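Local coordinates for putative uncharacterized protein (Xanthomonas campestris pv. campestris, PDB 3RQA), which is of unknown function but has an atypical PilZ domain of the cyclic di-GMP receptor family and assembles into a tetramer through a helical bundle, at residues P12-E17 and W156-F161; A31-T36 and H117-G122; A37-H42 and L138-A143; T97-G102 and S126-P131; G102-H105 and G110-L113. All blocks are in the same frame, centred on the assembly; numbering follows the deposited sequence.

Overall arrangement
From the N terminus, helix 12-19 meets strand 155-161 in contact 1, which closes a long loop of chain. The other four contacts are nested inside that loop. Contact 2 ties the end of strand 24-34 to the loop at 117-122. Contact 3 follows directly, setting 37-42 over strand 139-150, and its loop crosses that of contact 2. Contact 4 brings 97-102 to strand 124-129. It crosses contact 2 and is nested in contact 3. Contact 5, a local hairpin nested in contacts 2 and 3, shares Gly-102 with contact 4. All five reach one antiparallel six-stranded barrel. Contacts 1 and 5 are joined by the Asp-15 to Arg-112 salt bridge.

Contact 1 (P12-E17 and W156-F161); sequences PAADTE and WLWLRF
Helix 12-17 lies against strand 156-161, with Ala-14 level with Trp-158 (CA atoms 6.6 Å apart) and Glu-17 near Arg-160. The two axes come within 9.0 Å and their directions differ by 40°. This is a short N-terminal helix laid on the outside of the PilZ barrel. Ala-14 is buried and points toward the strand. Its CB packs 3.9 Å from Trp-158 CG, at an oblique angle to the indole. Asp-15 reaches the same ring at its edge. Trp-158 NE1 donates to Asp-15 OD2 at 2.8 Å, and the bond is almost straight at 169°. The oxygen lies in the indole plane and accepts through its anti lone pair. The carboxylate itself is turned steeply out of that plane. Trp-158 CG stands anti to its carbonyl carbon (chi1 -78°), which turns the NE1 edge of the indole to the Asp-15 carboxylate. The third pair is a salt bridge. The Glu-17 chain is extended through CB, CG and CD and reaches Arg-160. Glu-17 OE2 accepts from Arg-160 NE at 3.0 Å. Arg-160 NH2 adds a weak second bond to the same oxygen. The carboxylate and guanidinium are nearly coplanar. Leu-10 and Ala-11 also touch Trp-158. Asp-15 OD2 carries a second load, a salt bridge to Arg-112 of strand 110-115. One oxygen thus accepts from an indole and an arginine together. This would probably favour the ionised carboxylate and hold the indole's rotation. The Glu-17 pair sits at the more exposed end, where solvent would be expected to weaken it.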
# COMPACT_ATOMS: atom_id res chain seq x y z
N PRO C 12 3.68 11.77 -43.49
CA PRO C 12 2.44 12.47 -43.85
C PRO C 12 1.17 11.66 -43.65
O PRO C 12 0.27 12.07 -42.91
CB PRO C 12 2.68 12.83 -45.31
CG PRO C 12 4.15 13.07 -45.35
CD PRO C 12 4.69 11.92 -44.54
N ALA C 13 1.08 10.52 -44.32
CA ALA C 13 -0.10 9.68 -44.23
C ALA C 13 -0.40 9.21 -42.80
O ALA C 13 -1.56 9.13 -42.40
CB ALA C 13 0.05 8.48 -45.14
N ALA C 14 0.64 8.91 -42.04
CA ALA C 14 0.45 8.45 -40.66
C ALA C 14 -0.00 9.61 -39.77
O ALA C 14 -0.92 9.46 -38.98
CB ALA C 14 1.75 7.86 -40.13
N ASP C 15 0.65 10.76 -39.91
CA ASP C 15 0.33 11.94 -39.12
C ASP C 15 -1.12 12.35 -39.35
O ASP C 15 -1.84 12.73 -38.42
CB ASP C 15 1.28 13.09 -39.49
CG ASP C 15 1.70 13.92 -38.29
OD1 ASP C 15 1.13 15.02 -38.10
OD2 ASP C 15 2.59 13.47 -37.53
N THR C 16 -1.55 12.27 -40.61
CA THR C 16 -2.93 12.61 -40.96
C THR C 16 -3.89 11.60 -40.33
O THR C 16 -4.90 11.99 -39.73
CB THR C 16 -3.11 12.64 -42.50
OG1 THR C 16 -2.44 13.79 -43.03
CG2 THR C 16 -4.60 12.69 -42.87
N GLU C 17 -3.58 10.31 -40.43
CA GLU C 17 -4.45 9.30 -39.85
C GLU C 17 -4.69 9.52 -38.35
O GLU C 17 -5.81 9.46 -37.87
CB GLU C 17 -3.87 7.90 -40.06
CG GLU C 17 -4.81 6.78 -39.59
CD GLU C 17 -4.30 5.39 -39.90
OE1 GLU C 17 -3.72 5.19 -40.99
OE2 GLU C 17 -4.49 4.48 -39.05
N TRP C 156 11.64 8.30 -34.80
CA TRP C 156 10.26 8.62 -34.45
C TRP C 156 9.29 7.54 -34.88
O TRP C 156 9.43 6.95 -35.96
CB TRP C 156 9.83 9.97 -35.04
CG TRP C 156 10.54 11.13 -34.41
CD1 TRP C 156 11.69 11.72 -34.85
CD2 TRP C 156 10.17 11.81 -33.22
NE1 TRP C 156 12.06 12.74 -34.00
CE2 TRP C 156 11.14 12.82 -32.99
CE3 TRP C 156 9.10 11.68 -32.31
CZ2 TRP C 156 11.08 13.69 -31.89
CZ3 TRP C 156 9.04 12.54 -31.22
CH2 TRP C 156 10.03 13.53 -31.02
N LEU C 157 8.32 7.29 -34.02
CA LEU C 157 7.30 6.28 -34.24
C LEU C 157 5.92 6.91 -34.19
O LEU C 157 5.66 7.80 -33.39
CB LEU C 157 7.39 5.20 -33.16
CG LEU C 157 8.26 3.96 -33.35
CD1 LEU C 157 9.39 4.21 -34.34
CD2 LEU C 157 8.79 3.54 -31.99
N TRP C 158 5.05 6.44 -35.07
CA TRP C 158 3.67 6.88 -35.11
C TRP C 158 2.93 5.61 -34.74
O TRP C 158 2.96 4.62 -35.48
CB TRP C 158 3.27 7.34 -36.52
CG TRP C 158 3.75 8.71 -36.86
CD1 TRP C 158 3.00 9.85 -36.95
CD2 TRP C 158 5.10 9.11 -37.14
NE1 TRP C 158 3.79 10.92 -37.27
CE2 TRP C 158 5.09 10.50 -37.39
CE3 TRP C 158 6.32 8.41 -37.20
CZ2 TRP C 158 6.25 11.21 -37.71
CZ3 TRP C 158 7.48 9.13 -37.52
CH2 TRP C 158 7.43 10.52 -37.76
N LEU C 159 2.30 5.62 -33.58
CA LEU C 159 1.57 4.46 -33.11
C LEU C 159 0.05 4.71 -33.10
O LEU C 159 -0.41 5.76 -32.66
CB LEU C 159 2.01 4.09 -31.69
CG LEU C 159 3.46 3.72 -31.33
CD1 LEU C 159 3.94 2.58 -32.20
CD2 LEU C 159 4.36 4.92 -31.47
N ARG C 160 -0.71 3.73 -33.59
CA ARG C 160 -2.16 3.83 -33.61
C ARG C 160 -2.68 2.85 -32.56
O ARG C 160 -2.38 1.65 -32.64
CB ARG C 160 -2.72 3.44 -34.98
CG ARG C 160 -4.23 3.59 -35.07
CD ARG C 160 -4.87 2.37 -35.67
NE ARG C 160 -4.63 2.25 -37.10
CZ ARG C 160 -4.18 1.14 -37.69
NH1 ARG C 160 -3.92 0.06 -36.97
NH2 ARG C 160 -4.01 1.12 -39.01
N PHE C 161 -3.44 3.35 -31.59
CA PHE C 161 -3.96 2.49 -30.53
C PHE C 161 -4.94 1.47 -31.09
O PHE C 161 -5.65 1.75 -32.05
CB PHE C 161 -4.67 3.30 -29.42
CG PHE C 161 -3.84 4.44 -28.84
CD1 PHE C 161 -2.56 4.21 -28.35
CD2 PHE C 161 -4.36 5.73 -28.80
CE1 PHE C 161 -1.79 5.25 -27.83
CE2 PHE C 161 -3.61 6.79 -28.28
CZ PHE C 161 -2.32 6.55 -27.80

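Contact 2 (A31-T36 and H117-G122); sequences AGFHVT and HAHPPG
Phe-33 and His-119 form the aromatic part of this contact. The pair is an offset edge-to-face stack. The phenyl presents its edge, and the imidazole presents its face. The ring centres are 5.7 Å apart and the planes meet at 69°. The closest atoms are Phe-33 CE1 and His-119 CD2, at 4.1 Å. Phe-33 CD1 is almost as near to the same carbon. The phenyl CG is anti to its backbone N (chi1 172°), which carries the ring off the strand toward the 117-122 loop. His-119 takes a different first torsion. Its CG is anti to the carbonyl carbon (chi1 -81°), which sets one imidazole face to the Phe-33 edge.

The segments belong to two parts of the PilZ barrel. Residues 31-34 end strand 24-34. Residues 117-122 form the loop between strands 110-115 and 124-129, and have no regular structure. The phenyl is buried, packing on Leu-157 and Leu-159 of strand 155-161 and on Val-145 of strand 139-150. His-119, partly exposed, covers the outer edge of this buried phenyl.

The aliphatic part is made by Val-35, just past the strand. Its CG2 methyl meets His-119 CE1 at 3.3 Å, a close approach, and lies 3.7 Å from His-119 ND1. The methyl comes obliquely to the imidazole. Val-35 is exposed, unlike Phe-33.

No hydrogen bond joins the two segments. The backbone N of His-119 makes a weak one to Ser-148 OG.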
# COMPACT_ATOMS: atom_id res chain seq x y z
N ALA C 31 7.15 8.87 -21.61
CA ALA C 31 6.55 8.03 -22.64
C ALA C 31 7.50 6.99 -23.19
O ALA C 31 8.72 7.18 -23.21
CB ALA C 31 6.06 8.90 -23.78
N GLY C 32 6.93 5.88 -23.67
CA GLY C 32 7.73 4.82 -24.23
C GLY C 32 6.89 3.82 -25.00
O GLY C 32 5.67 3.81 -24.90
N PHE C 33 7.56 2.97 -25.77
CA PHE C 33 6.89 1.93 -26.55
C PHE C 33 7.68 0.64 -26.37
O PHE C 33 8.91 0.64 -26.41
CB PHE C 33 6.83 2.32 -28.03
CG PHE C 33 6.34 1.23 -28.94
CD1 PHE C 33 7.23 0.48 -29.70
CD2 PHE C 33 4.98 0.94 -29.03
CE1 PHE C 33 6.78 -0.54 -30.53
CE2 PHE C 33 4.52 -0.07 -29.86
CZ PHE C 33 5.42 -0.82 -30.61
N HIS C 34 6.97 -0.46 -26.15
CA HIS C 34 7.59 -1.77 -25.96
C HIS C 34 6.87 -2.81 -26.79
O HIS C 34 5.65 -2.86 -26.79
CB HIS C 34 7.53 -2.18 -24.49
CG HIS C 34 8.66 -1.66 -23.66
ND1 HIS C 34 9.97 -2.04 -23.86
CD2 HIS C 34 8.68 -0.79 -22.62
CE1 HIS C 34 10.74 -1.44 -22.98
NE2 HIS C 34 9.98 -0.68 -22.21
N VAL C 35 7.64 -3.65 -27.49
CA VAL C 35 7.06 -4.68 -28.34
C VAL C 35 6.44 -5.81 -27.55
O VAL C 35 5.43 -6.37 -27.96
CB VAL C 35 8.11 -5.31 -29.28
CG1 VAL C 35 7.45 -6.37 -30.16
CG2 VAL C 35 8.76 -4.24 -30.14
N THR C 36 7.05 -6.16 -26.43
CA THR C 36 6.50 -7.26 -25.65
C THR C 36 5.48 -6.77 -24.63
O THR C 36 5.79 -6.53 -23.45
CB THR C 36 7.62 -8.07 -24.99
OG1 THR C 36 8.52 -8.53 -26.01
CG2 THR C 36 7.04 -9.28 -24.27
N HIS C 117 15.07 2.78 -30.32
CA HIS C 117 15.27 1.96 -31.50
C HIS C 117 14.08 2.08 -32.45
O HIS C 117 12.94 2.20 -32.01
CB HIS C 117 15.45 0.49 -31.09
CG HIS C 117 16.56 0.28 -30.10
ND1 HIS C 117 17.88 0.54 -30.40
CD2 HIS C 117 16.53 -0.12 -28.81
CE1 HIS C 117 18.62 0.30 -29.34
NE2 HIS C 117 17.83 -0.10 -28.36
N ALA C 118 14.34 2.06 -33.75
CA ALA C 118 13.27 2.14 -34.73
C ALA C 118 12.53 0.81 -34.75
O ALA C 118 13.05 -0.20 -34.26
CB ALA C 118 13.84 2.44 -36.12
N HIS C 119 11.33 0.81 -35.31
CA HIS C 119 10.53 -0.40 -35.41
C HIS C 119 9.72 -0.28 -36.68
O HIS C 119 8.98 0.68 -36.86
CB HIS C 119 9.59 -0.53 -34.21
CG HIS C 119 10.25 -1.08 -32.99
ND1 HIS C 119 10.58 -2.42 -32.86
CD2 HIS C 119 10.67 -0.48 -31.85
CE1 HIS C 119 11.16 -2.62 -31.70
NE2 HIS C 119 11.23 -1.46 -31.06
N PRO C 120 9.85 -1.26 -37.59
CA PRO C 120 9.11 -1.21 -38.84
C PRO C 120 7.61 -1.12 -38.67
O PRO C 120 7.04 -1.67 -37.72
CB PRO C 120 9.54 -2.49 -39.55
CG PRO C 120 9.77 -3.44 -38.40
CD PRO C 120 10.53 -2.56 -37.43
N PRO C 121 6.94 -0.40 -39.58
CA PRO C 121 5.48 -0.29 -39.49
C PRO C 121 4.90 -1.69 -39.47
O PRO C 121 5.34 -2.56 -40.22
CB PRO C 121 5.10 0.52 -40.73
CG PRO C 121 6.28 0.43 -41.62
CD PRO C 121 7.45 0.43 -40.68
N GLY C 122 3.92 -1.92 -38.60
CA GLY C 122 3.32 -3.23 -38.50
C GLY C 122 3.72 -3.87 -37.19
O GLY C 122 3.07 -4.80 -36.72

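Contact 3 (A37-H42 and L138-A143); sequences ADPGSH and LLQLPA
This contact belongs to the turn that leads from strand 24-34 into helix 42-55, where it passes over the start of strand 139-150 of the PilZ barrel. Ser-41 occupies the N-cap of that helix. Pro-39 is the centre of the contact, with its CA 4.9 Å from Gln-140 CA. Its ring crosses that of Pro-142 at a slant. The two CG atoms, Pro-39 CG and Pro-142 CG, are 3.3 Å apart, tighter than normal carbon contact. Pro-39 CB sits 3.6 Å from Pro-142 CD. Gln-140 points toward the turn, and its CB is 3.6 Å from Pro-39 CA. Beyond CG its chain is extended, and this puts NE2 against the face of the Asp-38 to Pro-39 peptide. Gln-140 NE2 lies 3.0 Å from Pro-39 CA, which is very tight, and 3.3 Å from Asp-38 O. The Asp-38 carboxylate stands almost perpendicular to the amide, with its OD2 3.5 Å from Gln-140 OE1. Asp-38 is poorly ordered, and the placing of the amide beside it is doubtful. Pro-39 and Ala-37 also touch Ser-126 on the neighbouring strand 124-129. Gln-140 in turn packs on Leu-128 of that strand. The contact lies at the surface. Cohesion rests mainly on the proline rings and the carbon chain of Gln-140, with no clear hydrogen bond fixing the amide.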
# COMPACT_ATOMS: atom_id res chain seq x y z
N ALA C 37 4.25 -6.61 -25.12
CA ALA C 37 3.11 -6.13 -24.35
C ALA C 37 2.87 -6.81 -23.00
O ALA C 37 3.55 -7.76 -22.62
CB ALA C 37 1.84 -6.20 -25.21
N ASP C 38 1.87 -6.28 -22.30
CA ASP C 38 1.42 -6.72 -20.98
C ASP C 38 0.58 -5.56 -20.43
O ASP C 38 0.58 -5.30 -19.22
CB ASP C 38 2.62 -6.95 -20.07
CG ASP C 38 3.57 -5.76 -20.06
OD1 ASP C 38 4.26 -5.54 -21.08
OD2 ASP C 38 3.61 -5.04 -19.03
N PRO C 39 -0.16 -4.87 -21.31
CA PRO C 39 -1.00 -3.73 -20.95
C PRO C 39 -1.99 -3.96 -19.83
O PRO C 39 -2.07 -3.18 -18.88
CB PRO C 39 -1.73 -3.40 -22.26
CG PRO C 39 -0.89 -4.04 -23.32
CD PRO C 39 -0.49 -5.32 -22.68
N GLY C 40 -2.75 -5.03 -19.95
CA GLY C 40 -3.77 -5.32 -18.97
C GLY C 40 -5.10 -5.09 -19.66
O GLY C 40 -5.20 -5.29 -20.87
N SER C 41 -6.10 -4.64 -18.91
CA SER C 41 -7.43 -4.44 -19.49
C SER C 41 -7.79 -3.00 -19.81
O SER C 41 -7.15 -2.05 -19.35
CB SER C 41 -8.48 -5.01 -18.55
OG SER C 41 -8.57 -4.21 -17.38
N HIS C 42 -8.83 -2.84 -20.61
CA HIS C 42 -9.33 -1.53 -20.98
C HIS C 42 -9.83 -0.86 -19.70
O HIS C 42 -9.60 0.32 -19.47
CB HIS C 42 -10.49 -1.67 -21.98
CG HIS C 42 -10.05 -1.94 -23.38
ND1 HIS C 42 -10.94 -2.30 -24.38
CD2 HIS C 42 -8.84 -1.85 -23.97
CE1 HIS C 42 -10.29 -2.42 -25.52
NE2 HIS C 42 -9.01 -2.15 -25.30
N LEU C 138 1.37 3.90 -14.61
CA LEU C 138 1.44 3.99 -16.06
C LEU C 138 0.19 3.56 -16.79
O LEU C 138 -0.52 2.64 -16.38
CB LEU C 138 2.64 3.19 -16.58
CG LEU C 138 3.99 3.60 -15.98
CD1 LEU C 138 5.13 2.82 -16.64
CD2 LEU C 138 4.20 5.09 -16.17
N LEU C 139 -0.10 4.28 -17.87
CA LEU C 139 -1.22 3.96 -18.72
C LEU C 139 -0.57 3.13 -19.84
O LEU C 139 0.38 3.59 -20.48
CB LEU C 139 -1.83 5.25 -19.29
CG LEU C 139 -3.01 5.10 -20.26
CD1 LEU C 139 -4.27 4.63 -19.49
CD2 LEU C 139 -3.27 6.43 -20.96
N GLN C 140 -1.04 1.91 -20.05
CA GLN C 140 -0.48 1.09 -21.12
C GLN C 140 -1.56 0.91 -22.15
O GLN C 140 -2.68 0.55 -21.81
CB GLN C 140 -0.01 -0.27 -20.61
CG GLN C 140 1.11 -0.20 -19.59
CD GLN C 140 1.96 -1.46 -19.57
OE1 GLN C 140 2.88 -1.59 -18.77
NE2 GLN C 140 1.66 -2.39 -20.47
N LEU C 141 -1.22 1.17 -23.41
CA LEU C 141 -2.18 1.04 -24.49
C LEU C 141 -1.64 0.24 -25.68
O LEU C 141 -0.69 0.66 -26.35
CB LEU C 141 -2.59 2.43 -24.98
CG LEU C 141 -3.23 3.38 -23.95
CD1 LEU C 141 -3.61 4.70 -24.63
CD2 LEU C 141 -4.45 2.73 -23.34
N PRO C 142 -2.21 -0.95 -25.93
CA PRO C 142 -1.77 -1.78 -27.06
C PRO C 142 -1.84 -0.93 -28.33
O PRO C 142 -2.79 -0.17 -28.50
CB PRO C 142 -2.79 -2.92 -27.06
CG PRO C 142 -3.05 -3.11 -25.60
CD PRO C 142 -3.16 -1.68 -25.08
N ALA C 143 -0.84 -1.05 -29.20
CA ALA C 143 -0.81 -0.26 -30.42
C ALA C 143 0.03 -0.89 -31.53
O ALA C 143 0.84 -1.78 -31.28
CB ALA C 143 -0.30 1.13 -30.12

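Contact 4 (T97-G102 and S126-P131); sequences TRLALG and SVLLQP
This is a small apolar contact with one water bridge, on the wall of the barrel where the chain enters strand 101-107 near the end of strand 124-129. Leu-99 does most of the touching. It points toward 126-131, and its two methyls divide the work. Leu-99 CD2 packs on Leu-128 CB at 3.8 Å. Leu-99 CD1 lies against the backbone, 3.7 Å from Leu-128 O and 3.9 Å from Leu-129 N. The two leucine side chains cross at about a right angle. In Leu-99, CG is anti to the carbonyl carbon (chi1 -63°), and the extended second torsion carries CD1 to the peptide. Leu-129 points away from the contact. The polar link is indirect. Leu-99 N donates to a water at 2.7 Å, and that water donates to Gln-130 OE1 at 3.0 Å. Gln-130 extends to the water with both of its first two torsions extended. The water thus gives the amide N-H of Leu-99 an acceptor where no direct bond joins the segments. Strand 24-34 pairs with both segments, with Ala-100 and Gly-102 of one and with Ser-126 and Leu-128 of the other. Pro-30 of that strand touches both Leu-99 and Gln-130. Strand 24-34 thus bonds to strand 101-107 and also to strand 124-129, at the other end of the strand order. This pairing closes the six-stranded antiparallel barrel of the PilZ domain.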
# COMPACT_ATOMS: atom_id res chain seq x y z
N THR C 97 11.03 1.24 -12.78
CA THR C 97 11.94 1.96 -13.66
C THR C 97 11.08 3.01 -14.35
O THR C 97 10.07 2.67 -14.96
CB THR C 97 12.54 1.03 -14.73
OG1 THR C 97 13.18 -0.09 -14.10
CG2 THR C 97 13.57 1.78 -15.57
N ARG C 98 11.48 4.27 -14.25
CA ARG C 98 10.71 5.34 -14.87
C ARG C 98 10.94 5.42 -16.38
O ARG C 98 12.00 5.05 -16.88
CB ARG C 98 11.07 6.69 -14.26
CG ARG C 98 11.05 6.77 -12.75
CD ARG C 98 12.45 6.52 -12.17
NE ARG C 98 12.55 6.93 -10.78
CZ ARG C 98 11.86 6.39 -9.78
NH1 ARG C 98 11.00 5.40 -10.02
NH2 ARG C 98 12.00 6.85 -8.54
N LEU C 99 9.93 5.91 -17.09
CA LEU C 99 10.03 6.08 -18.53
C LEU C 99 10.84 7.36 -18.74
O LEU C 99 10.92 8.19 -17.85
CB LEU C 99 8.64 6.24 -19.14
CG LEU C 99 7.68 5.06 -18.98
CD1 LEU C 99 6.25 5.54 -19.17
CD2 LEU C 99 8.04 3.97 -19.99
N ALA C 100 11.43 7.51 -19.91
CA ALA C 100 12.19 8.71 -20.19
C ALA C 100 11.25 9.83 -20.62
O ALA C 100 10.25 9.58 -21.29
CB ALA C 100 13.20 8.44 -21.29
N LEU C 101 11.58 11.05 -20.23
CA LEU C 101 10.79 12.22 -20.60
C LEU C 101 10.92 12.51 -22.09
O LEU C 101 12.02 12.48 -22.64
CB LEU C 101 11.26 13.43 -19.82
CG LEU C 101 10.48 13.82 -18.57
CD1 LEU C 101 11.21 14.96 -17.86
CD2 LEU C 101 9.07 14.24 -18.97
N GLY C 102 9.81 12.80 -22.74
CA GLY C 102 9.87 13.09 -24.16
C GLY C 102 8.71 13.91 -24.68
O GLY C 102 7.62 13.92 -24.11
N SER C 126 3.00 -2.12 -27.01
CA SER C 126 2.28 -1.26 -26.10
C SER C 126 2.95 0.07 -25.86
O SER C 126 4.15 0.14 -25.61
CB SER C 126 2.07 -1.96 -24.77
OG SER C 126 1.13 -3.01 -24.91
N VAL C 127 2.17 1.13 -25.95
CA VAL C 127 2.65 2.48 -25.67
C VAL C 127 2.56 2.60 -24.14
O VAL C 127 1.52 2.29 -23.57
CB VAL C 127 1.74 3.55 -26.31
CG1 VAL C 127 1.97 4.89 -25.67
CG2 VAL C 127 1.99 3.63 -27.81
N LEU C 128 3.65 3.01 -23.49
CA LEU C 128 3.64 3.20 -22.04
C LEU C 128 3.70 4.70 -21.78
O LEU C 128 4.50 5.41 -22.38
CB LEU C 128 4.83 2.49 -21.37
CG LEU C 128 4.58 1.01 -21.04
CD1 LEU C 128 4.34 0.22 -22.32
CD2 LEU C 128 5.78 0.43 -20.29
N LEU C 129 2.82 5.17 -20.89
CA LEU C 129 2.72 6.58 -20.58
C LEU C 129 2.42 6.83 -19.10
O LEU C 129 1.65 6.10 -18.49
CB LEU C 129 1.57 7.17 -21.40
CG LEU C 129 1.68 8.24 -22.48
CD1 LEU C 129 2.80 7.94 -23.47
CD2 LEU C 129 0.32 8.30 -23.20
N GLN C 130 3.03 7.86 -18.52
CA GLN C 130 2.74 8.22 -17.13
C GLN C 130 1.91 9.49 -17.27
O GLN C 130 2.44 10.59 -17.40
CB GLN C 130 4.00 8.54 -16.32
CG GLN C 130 3.69 8.76 -14.84
CD GLN C 130 4.90 9.21 -14.03
OE1 GLN C 130 6.00 8.71 -14.22
NE2 GLN C 130 4.69 10.15 -13.12
N PRO C 131 0.58 9.34 -17.24
CA PRO C 131 -0.39 10.42 -17.38
C PRO C 131 -0.35 11.54 -16.35
O PRO C 131 -0.42 12.72 -16.71
CB PRO C 131 -1.73 9.68 -17.37
CG PRO C 131 -1.47 8.56 -16.44
CD PRO C 131 -0.10 8.08 -16.89
O HOH W 1 7.87 6.81 -15.59

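Contact 5 (G102-H105 and G110-L113); sequences GTVH and GIRL
His-105 and Arg-112 pair across two neighbouring antiparallel strands. The pair is of the hydrogen-bonded kind. His-105 N donates to Arg-112 O at 2.9 Å, and Arg-112 N returns an equal bond to His-105 O. Each acceptor also has a CA-H close by. Val-104 CA is 3.2 Å from Arg-112 O, and Ile-111 CA is at the same distance from His-105 O.

Both faces are tightly packed around this pair. On the apolar face, Val-104 sits between two residues of the other strand. Its CB meets Ile-111 CD1 at 3.7 Å, and its CG1 meets Leu-113 CB at 3.6 Å. Val-104 and Leu-113 lie side by side and point the same way. Ile-111 CG1 is anti to its backbone N (chi1 -174°), which sends CD1 across to the valine. This face turns into the barrel, where Val-127 and Leu-129 also touch Ile-111.

The two segments form part of the beta hairpin 101-107 and 110-115 of the PilZ barrel. Their axes approach to 4.7 Å and run at 144°, so the strands are twisted against each other here.

The other face is polar but also close-packed. His-105 CB lies over the centre of the buried Arg-112 guanidinium, 3.7 Å above the plane. The imidazole is tilted 27° from that plane, and its ND1 is 3.5 Å from Arg-112 NH1. The main polar partner of the arginine is Asp-15 of helix 12-19. Glu-26 adds a long, weak ion pair at NH2. The looser side lies at Thr-103, which is partly exposed and covers little of the other strand. The His-105 residue is also partly exposed, though its ring also meets that of Phe-19.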
# COMPACT_ATOMS: atom_id res chain seq x y z
N GLY C 102 9.81 12.80 -22.74
CA GLY C 102 9.87 13.09 -24.16
C GLY C 102 8.71 13.91 -24.68
O GLY C 102 7.62 13.92 -24.11
N THR C 103 8.96 14.62 -25.78
CA THR C 103 7.93 15.42 -26.40
C THR C 103 7.15 14.46 -27.27
O THR C 103 7.74 13.68 -28.01
CB THR C 103 8.53 16.54 -27.26
OG1 THR C 103 9.34 17.39 -26.43
CG2 THR C 103 7.42 17.37 -27.90
N VAL C 104 5.83 14.49 -27.14
CA VAL C 104 4.97 13.60 -27.90
C VAL C 104 3.76 14.35 -28.44
O VAL C 104 3.44 15.45 -27.99
CB VAL C 104 4.47 12.43 -26.99
CG1 VAL C 104 5.65 11.80 -26.26
CG2 VAL C 104 3.44 12.93 -25.98
N HIS C 105 3.10 13.75 -29.44
CA HIS C 105 1.90 14.32 -30.03
C HIS C 105 0.87 13.24 -29.78
O HIS C 105 0.90 12.16 -30.39
CB HIS C 105 2.08 14.58 -31.52
CG HIS C 105 1.23 15.71 -32.03
ND1 HIS C 105 0.80 15.79 -33.34
CD2 HIS C 105 0.74 16.81 -31.41
CE1 HIS C 105 0.08 16.89 -33.50
NE2 HIS C 105 0.03 17.52 -32.34
N GLY C 110 -3.96 7.80 -31.47
CA GLY C 110 -2.61 7.29 -31.30
C GLY C 110 -1.64 8.34 -30.80
O GLY C 110 -2.05 9.39 -30.27
N ILE C 111 -0.35 8.08 -30.97
CA ILE C 111 0.68 8.99 -30.49
C ILE C 111 1.97 8.95 -31.33
O ILE C 111 2.32 7.93 -31.92
CB ILE C 111 1.02 8.67 -29.00
CG1 ILE C 111 1.98 9.70 -28.42
CG2 ILE C 111 1.60 7.27 -28.88
CD1 ILE C 111 2.15 9.58 -26.90
N ARG C 112 2.64 10.09 -31.38
CA ARG C 112 3.90 10.22 -32.09
C ARG C 112 4.91 10.51 -30.99
O ARG C 112 4.80 11.54 -30.31
CB ARG C 112 3.86 11.40 -33.05
CG ARG C 112 5.16 11.69 -33.78
CD ARG C 112 4.98 12.86 -34.76
NE ARG C 112 5.06 14.17 -34.10
CZ ARG C 112 4.37 15.24 -34.47
NH1 ARG C 112 3.52 15.19 -35.50
NH2 ARG C 112 4.54 16.39 -33.83
N LEU C 113 5.86 9.59 -30.80
CA LEU C 113 6.88 9.75 -29.78
C LEU C 113 8.23 9.22 -30.25
O LEU C 113 8.30 8.45 -31.22
CB LEU C 113 6.44 9.03 -28.50
CG LEU C 113 6.11 7.53 -28.61
CD1 LEU C 113 7.38 6.71 -28.67
CD2 LEU C 113 5.28 7.12 -27.40